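Local structure of putative transcriptional regulator (Salmonella typhimurium, 1YYV) at the interface of chains A and B. The protein is a putative transcriptional regulator of the HxlR family that probably binds DNA through a helix-turn-helix. Coordinates in Å, arbitrary orientation; residue numbers count along the deposited sequence, not the author numbering. Chains: chain A/B, putative transcriptional regulator.

Contact 1: the interface of chains A and B. Residues chain A 28, 76, 78, 98, 102; chain B 112-113, 119-120.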
ATOM      1  N   VAL A  28      -8.251   4.324   3.760  1.00 37.32           N
ATOM      2  CA  VAL A  28      -7.960   2.932   4.124  1.00 36.48           C
ATOM      3  C   VAL A  28      -6.690   2.442   3.449  1.00 35.98           C
ATOM      4  O   VAL A  28      -5.856   1.843   4.079  1.00 37.48           O
ATOM      5  CB  VAL A  28      -9.127   2.006   3.770  1.00 36.36           C
ATOM      6  CG1 VAL A  28      -8.802   0.518   4.137  1.00 34.40           C
ATOM      7  CG2 VAL A  28     -10.453   2.561   4.385  1.00 33.59           C
ATOM      8  N   ASP A  76     -10.586   1.621  11.766  1.00 48.98           N
ATOM      9  CA  ASP A  76     -10.937   0.968  10.506  1.00 47.97           C
ATOM     10  C   ASP A  76     -11.539  -0.420  10.759  1.00 46.79           C
ATOM     11  O   ASP A  76     -12.294  -0.919   9.958  1.00 46.95           O
ATOM     12  CB  ASP A  76      -9.719   0.870   9.579  1.00 48.13           C
ATOM     13  CG  ASP A  76      -9.387   2.215   8.879  1.00 51.16           C
ATOM     14  OD1 ASP A  76     -10.187   3.172   8.990  1.00 52.90           O
ATOM     15  OD2 ASP A  76      -8.312   2.328   8.224  1.00 52.92           O
ATOM     16  N   PHE A  78      -9.598  -3.206  12.031  1.00 40.64           N
ATOM     17  CA  PHE A  78      -8.615  -4.231  11.753  1.00 40.47           C
ATOM     18  C   PHE A  78      -7.957  -4.765  13.031  1.00 42.09           C
ATOM     19  O   PHE A  78      -7.329  -5.838  13.005  1.00 42.91           O
ATOM     20  CB  PHE A  78      -7.532  -3.715  10.785  1.00 39.57           C
ATOM     21  CG  PHE A  78      -8.071  -3.184   9.466  1.00 38.60           C
ATOM     22  CD1 PHE A  78      -9.070  -3.875   8.755  1.00 39.11           C
ATOM     23  CD2 PHE A  78      -7.560  -2.018   8.923  1.00 36.82           C
ATOM     24  CE1 PHE A  78      -9.544  -3.405   7.544  1.00 37.62           C
ATOM     25  CE2 PHE A  78      -8.021  -1.538   7.706  1.00 35.49           C
ATOM     26  CZ  PHE A  78      -9.018  -2.223   7.018  1.00 37.61           C
ATOM     27  N   LEU A  98     -11.685  -9.244  10.047  1.00 44.97           N
ATOM     28  CA  LEU A  98     -11.502  -8.269   8.957  1.00 43.00           C
ATOM     29  C   LEU A  98     -10.025  -7.876   8.773  1.00 42.65           C
ATOM     30  O   LEU A  98      -9.520  -7.726   7.640  1.00 43.31           O
ATOM     31  CB  LEU A  98     -12.387  -7.023   9.183  1.00 42.93           C
ATOM     32  CG  LEU A  98     -12.567  -6.098   7.969  1.00 42.09           C
ATOM     33  CD1 LEU A  98     -13.432  -6.778   6.877  1.00 38.44           C
ATOM     34  CD2 LEU A  98     -13.147  -4.737   8.368  1.00 41.37           C
ATOM     35  N   VAL A 102      -7.184  -8.219   5.229  1.00 45.02           N
ATOM     36  CA  VAL A 102      -6.341  -7.178   4.639  1.00 43.12           C
ATOM     37  C   VAL A 102      -4.862  -7.459   4.849  1.00 43.09           C
ATOM     38  O   VAL A 102      -4.041  -7.161   3.985  1.00 42.42           O
ATOM     39  CB  VAL A 102      -6.692  -5.771   5.176  1.00 43.05           C
ATOM     40  CG1 VAL A 102      -6.211  -5.579   6.594  1.00 41.59           C
ATOM     41  CG2 VAL A 102      -6.139  -4.676   4.252  1.00 42.39           C
TER
ATOM     42  N   TRP B 112      -9.707  -5.684  -2.686  1.00 33.33           N
ATOM     43  CA  TRP B 112     -10.207  -6.033  -1.331  1.00 33.58           C
ATOM     44  C   TRP B 112     -10.678  -4.789  -0.572  1.00 33.57           C
ATOM     45  O   TRP B 112     -11.745  -4.789   0.065  1.00 33.70           O
ATOM     46  CB  TRP B 112      -9.134  -6.750  -0.523  1.00 33.53           C
ATOM     47  CG  TRP B 112      -9.654  -7.246   0.759  1.00 36.63           C
ATOM     48  CD1 TRP B 112     -10.129  -8.514   1.016  1.00 34.25           C
ATOM     49  CD2 TRP B 112      -9.783  -6.502   1.997  1.00 36.14           C
ATOM     50  NE1 TRP B 112     -10.546  -8.592   2.323  1.00 37.09           N
ATOM     51  CE2 TRP B 112     -10.345  -7.389   2.953  1.00 36.00           C
ATOM     52  CE3 TRP B 112      -9.488  -5.178   2.383  1.00 35.08           C
ATOM     53  CZ2 TRP B 112     -10.621  -6.998   4.280  1.00 34.50           C
ATOM     54  CZ3 TRP B 112      -9.767  -4.781   3.704  1.00 34.45           C
ATOM     55  CH2 TRP B 112     -10.341  -5.689   4.627  1.00 34.98           C
ATOM     56  N   ILE B 113      -9.860  -3.742  -0.617  1.00 33.89           N
ATOM     57  CA  ILE B 113     -10.198  -2.486   0.048  1.00 34.23           C
ATOM     58  C   ILE B 113     -11.494  -1.904  -0.481  1.00 34.73           C
ATOM     59  O   ILE B 113     -12.342  -1.552   0.295  1.00 35.70           O
ATOM     60  CB  ILE B 113      -9.038  -1.427  -0.046  1.00 34.83           C
ATOM     61  CG1 ILE B 113      -7.882  -1.827   0.910  1.00 33.61           C
ATOM     62  CG2 ILE B 113      -9.576  -0.015   0.293  1.00 33.84           C
ATOM     63  CD1 ILE B 113      -6.580  -1.254   0.554  1.00 33.34           C
ATOM     64  N   GLN B 119     -17.815  -2.414   5.406  1.00 40.01           N
ATOM     65  CA  GLN B 119     -17.525  -2.922   6.737  1.00 41.64           C
ATOM     66  C   GLN B 119     -16.581  -1.987   7.494  1.00 41.87           C
ATOM     67  O   GLN B 119     -16.785  -1.724   8.689  1.00 42.82           O
ATOM     68  CB  GLN B 119     -16.976  -4.346   6.675  1.00 41.97           C
ATOM     69  CG  GLN B 119     -17.980  -5.359   6.104  1.00 47.16           C
ATOM     70  CD  GLN B 119     -17.743  -5.678   4.600  1.00 52.56           C
ATOM     71  OE1 GLN B 119     -18.354  -5.073   3.702  1.00 53.29           O
ATOM     72  NE2 GLN B 119     -16.849  -6.636   4.341  1.00 51.56           N
ATOM     73  N   VAL B 120     -15.581  -1.451   6.799  1.00 41.57           N
ATOM     74  CA  VAL B 120     -14.689  -0.434   7.377  1.00 41.52           C
ATOM     75  C   VAL B 120     -15.434   0.817   7.841  1.00 42.00           C
ATOM     76  O   VAL B 120     -15.233   1.298   8.938  1.00 41.76           O
ATOM     77  CB  VAL B 120     -13.528  -0.073   6.419  1.00 41.63           C
ATOM     78  CG1 VAL B 120     -12.788   1.155   6.917  1.00 42.05           C
ATOM     79  CG2 VAL B 120     -12.579  -1.255   6.293  1.00 39.19           C
TER
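A:Val102 and A:Leu98, one turn apart on helix 97-103, meet B:Trp112, whose backbone is helical (phi -60°, psi -46°), as it is at B:Val120 on helix 117-125, which faces A:Val28 on helix 25-33, whereas A:Phe78 lies in a loop just after helix 66-76. B:Trp112 and B:Val120 are the two main chain B contributors. The indole CG lies anti to the backbone N (chi1 -173°), and the six-membered ring is turned towards chain A. A:Val102 crosses it at about a right angle and sets CB over the face, 3.9 Å from the ring centroid, a CH-pi contact. Its CG2 reaches B:Trp112 CZ3 at 3.7 Å, whereas CG1 lies over the rim of one face of A:Phe78. A:Leu98 CD1 touches B:Trp112 CZ2 at 3.8 Å, and its CD2 turns to B:Val120. The CE1-CZ side of the A:Phe78 ring touches both chain B residues: CE1 is 3.8 Å from B:Trp112 CH2, and the neighbouring CZ is 3.8 Å from B:Val120 CG2. The other methyl of B:Val120, CG1, is 3.7 Å from A:Val28 CG2, the two valines being antiparallel and offset. A:Val28 uses its second branch, CG1, against B:Ile113 CG2 at 4.0 Å and also lies in plane at the edge of the A:Phe78 ring. The backbone carbonyl O of A:Asp76 borders B:Val120, 3.6 Å from its CA. With the branches of A:Val28, A:Leu98 and B:Val120 parting between neighbours, the patch is an apolar interlock that probably serves as part of a dimer interface, burying 235 Å² in total and seating the C-terminal helices of one subunit against the other.

Contact 2: the interface of chains A and B. Residues chain A 17-18, 25, 29; chain B 38-39, 110, 114.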
ATOM      1  N   ASN A  17     -14.245   3.229  -4.886  1.00 35.12           N
ATOM      2  CA  ASN A  17     -13.567   3.453  -6.125  1.00 34.31           C
ATOM      3  C   ASN A  17     -12.280   4.297  -5.900  1.00 34.95           C
ATOM      4  O   ASN A  17     -12.347   5.509  -5.775  1.00 35.28           O
ATOM      5  CB  ASN A  17     -14.539   4.087  -7.100  1.00 33.33           C
ATOM      6  CG  ASN A  17     -13.910   4.379  -8.446  1.00 32.68           C
ATOM      7  OD1 ASN A  17     -12.801   3.958  -8.743  1.00 31.23           O
ATOM      8  ND2 ASN A  17     -14.610   5.117  -9.249  1.00 29.41           N
ATOM      9  N   LEU A  18     -11.118   3.637  -5.840  1.00 34.58           N
ATOM     10  CA  LEU A  18      -9.843   4.325  -5.653  1.00 33.74           C
ATOM     11  C   LEU A  18      -9.519   5.410  -6.695  1.00 33.59           C
ATOM     12  O   LEU A  18      -8.747   6.330  -6.398  1.00 34.52           O
ATOM     13  CB  LEU A  18      -8.711   3.309  -5.564  1.00 33.04           C
ATOM     14  CG  LEU A  18      -8.771   2.546  -4.249  1.00 34.19           C
ATOM     15  CD1 LEU A  18      -8.035   1.171  -4.391  1.00 35.42           C
ATOM     16  CD2 LEU A  18      -8.194   3.369  -3.097  1.00 29.15           C
ATOM     17  N   SER A  25     -11.869   4.917   0.408  1.00 37.10           N
ATOM     18  CA  SER A  25     -10.976   3.766   0.213  1.00 36.59           C
ATOM     19  C   SER A  25      -9.518   4.215   0.106  1.00 36.36           C
ATOM     20  O   SER A  25      -8.593   3.444   0.421  1.00 35.39           O
ATOM     21  CB  SER A  25     -11.381   2.955  -1.037  1.00 36.01           C
ATOM     22  OG  SER A  25     -11.444   3.801  -2.179  1.00 35.76           O
ATOM     23  N   LEU A  29      -6.525   2.724   2.174  1.00 36.68           N
ATOM     24  CA  LEU A  29      -5.304   2.322   1.466  1.00 37.13           C
ATOM     25  C   LEU A  29      -4.036   2.942   2.080  1.00 37.62           C
ATOM     26  O   LEU A  29      -3.081   2.251   2.299  1.00 35.92           O
ATOM     27  CB  LEU A  29      -5.430   2.615  -0.026  1.00 37.08           C
ATOM     28  CG  LEU A  29      -4.127   2.546  -0.802  1.00 38.01           C
ATOM     29  CD1 LEU A  29      -3.798   1.103  -1.138  1.00 37.84           C
ATOM     30  CD2 LEU A  29      -4.173   3.447  -2.042  1.00 39.26           C
TER
ATOM     31  N   VAL B  38      -0.524   2.892  -7.173  1.00 30.42           N
ATOM     32  CA  VAL B  38      -1.575   1.839  -7.158  1.00 31.94           C
ATOM     33  C   VAL B  38      -2.451   1.984  -8.401  1.00 31.38           C
ATOM     34  O   VAL B  38      -2.728   1.033  -9.076  1.00 30.80           O
ATOM     35  CB  VAL B  38      -2.431   1.928  -5.838  1.00 31.19           C
ATOM     36  CG1 VAL B  38      -3.791   1.123  -5.947  1.00 32.01           C
ATOM     37  CG2 VAL B  38      -1.593   1.451  -4.677  1.00 31.64           C
ATOM     38  N   LEU B  39      -2.858   3.215  -8.697  1.00 31.61           N
ATOM     39  CA  LEU B  39      -3.730   3.477  -9.844  1.00 31.38           C
ATOM     40  C   LEU B  39      -3.073   3.194 -11.203  1.00 30.67           C
ATOM     41  O   LEU B  39      -3.697   2.670 -12.124  1.00 30.90           O
ATOM     42  CB  LEU B  39      -4.195   4.932  -9.774  1.00 32.25           C
ATOM     43  CG  LEU B  39      -5.529   5.270  -9.097  1.00 33.39           C
ATOM     44  CD1 LEU B  39      -6.010   4.266  -8.046  1.00 33.16           C
ATOM     45  CD2 LEU B  39      -5.647   6.703  -8.641  1.00 30.42           C
ATOM     46  N   ALA B 110      -6.062  -3.496  -3.768  1.00 31.01           N
ATOM     47  CA  ALA B 110      -6.964  -2.431  -4.183  1.00 29.45           C
ATOM     48  C   ALA B 110      -8.399  -2.962  -4.203  1.00 29.65           C
ATOM     49  O   ALA B 110      -9.293  -2.334  -3.636  1.00 28.56           O
ATOM     50  CB  ALA B 110      -6.567  -1.892  -5.582  1.00 27.39           C
ATOM     51  N   GLU B 114     -11.662  -1.816  -1.804  1.00 34.20           N
ATOM     52  CA  GLU B 114     -12.880  -1.276  -2.344  1.00 33.79           C
ATOM     53  C   GLU B 114     -14.099  -2.149  -1.995  1.00 33.59           C
ATOM     54  O   GLU B 114     -15.143  -1.630  -1.609  1.00 32.62           O
ATOM     55  CB  GLU B 114     -12.771  -1.127  -3.860  1.00 33.67           C
ATOM     56  CG  GLU B 114     -11.795  -0.088  -4.367  1.00 32.35           C
ATOM     57  CD  GLU B 114     -11.688  -0.178  -5.923  1.00 35.91           C
ATOM     58  OE1 GLU B 114     -11.965  -1.257  -6.454  1.00 39.17           O
ATOM     59  OE2 GLU B 114     -11.346   0.802  -6.640  1.00 38.26           O
TER
HETATM   60  O   HOH W   1     -12.070   1.430  -9.017  1.00 33.64           O
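A:Leu18, in the segment leading to helix 25-33 of this HxlR-type helix-turn-helix protein, is met by B:Glu114 at its backbone and by B:Ala110 and B:Leu39 at its side chain. B:Glu114 leaves helix 107-115 with CG anti to its carbonyl carbon (chi1 -68°) and stays extended beyond it, which carries the carboxylate across to the chain A loop. OE2 accepts the A:Leu18 amide N-H through its anti lone pair, the one directed away from the other oxygen; the distance from A:Leu18 N to B:Glu114 OE2 is 3.0 Å and the angle at H is 163°, a nearly straight bond. B:Glu114 OE2 also lies 2.6 Å from water 1. Water 1 in turn is 2.6 Å from A:Asn17 OD1, the side-chain carbonyl oxygen. The side chains of A:Asn17 and B:Glu114 run parallel, but their amide and carboxylate planes stand 78° apart; water 1 links the two groups. Two partners on OE2 would restrain the rotation of the carboxylate and may favour its charged form. The aliphatic stem of B:Glu114 crosses A:Leu18 obliquely, with B:Glu114 CG 4.0 Å from A:Leu18 CD1, so one side chain supplies both polar and apolar contact. The CD1 methyl of A:Leu18 continues to the helix surface at B:Ala110 CB, 3.6 Å away, where the small side chain probably allows close approach. Nearer the loop backbone, A:Leu18 CB meets B:Leu39 CD1 at 3.8 Å. Farther along, A:Leu29 and B:Val38 pass antiparallel; both methyls of A:Leu29 approach the CG2 branch of B:Val38, with A:Leu29 CD1 at 4.2 Å, a looser contact between helix 25-33 of chain A and helix 35-43 of chain B.

The C-alpha centres of contact 1 and contact 2 lie about 12 Å apart, and the two patches draw on the same pair of helices. Helix 25-33 of chain A gives A:Val28 to contact 1 and the adjacent A:Leu29 to contact 2; helix 107-115 of chain B gives B:Trp112 and B:Ile113 to the first, and B:Ala110 and B:Glu114 to the second. Contact 1 extends this shared core towards helix 117-125, and contact 2 extends it to the N-terminal segment of chain A. Two-fold symmetry repeats both with the chains exchanged, consistent with a dimer joined by reciprocal terminal segments.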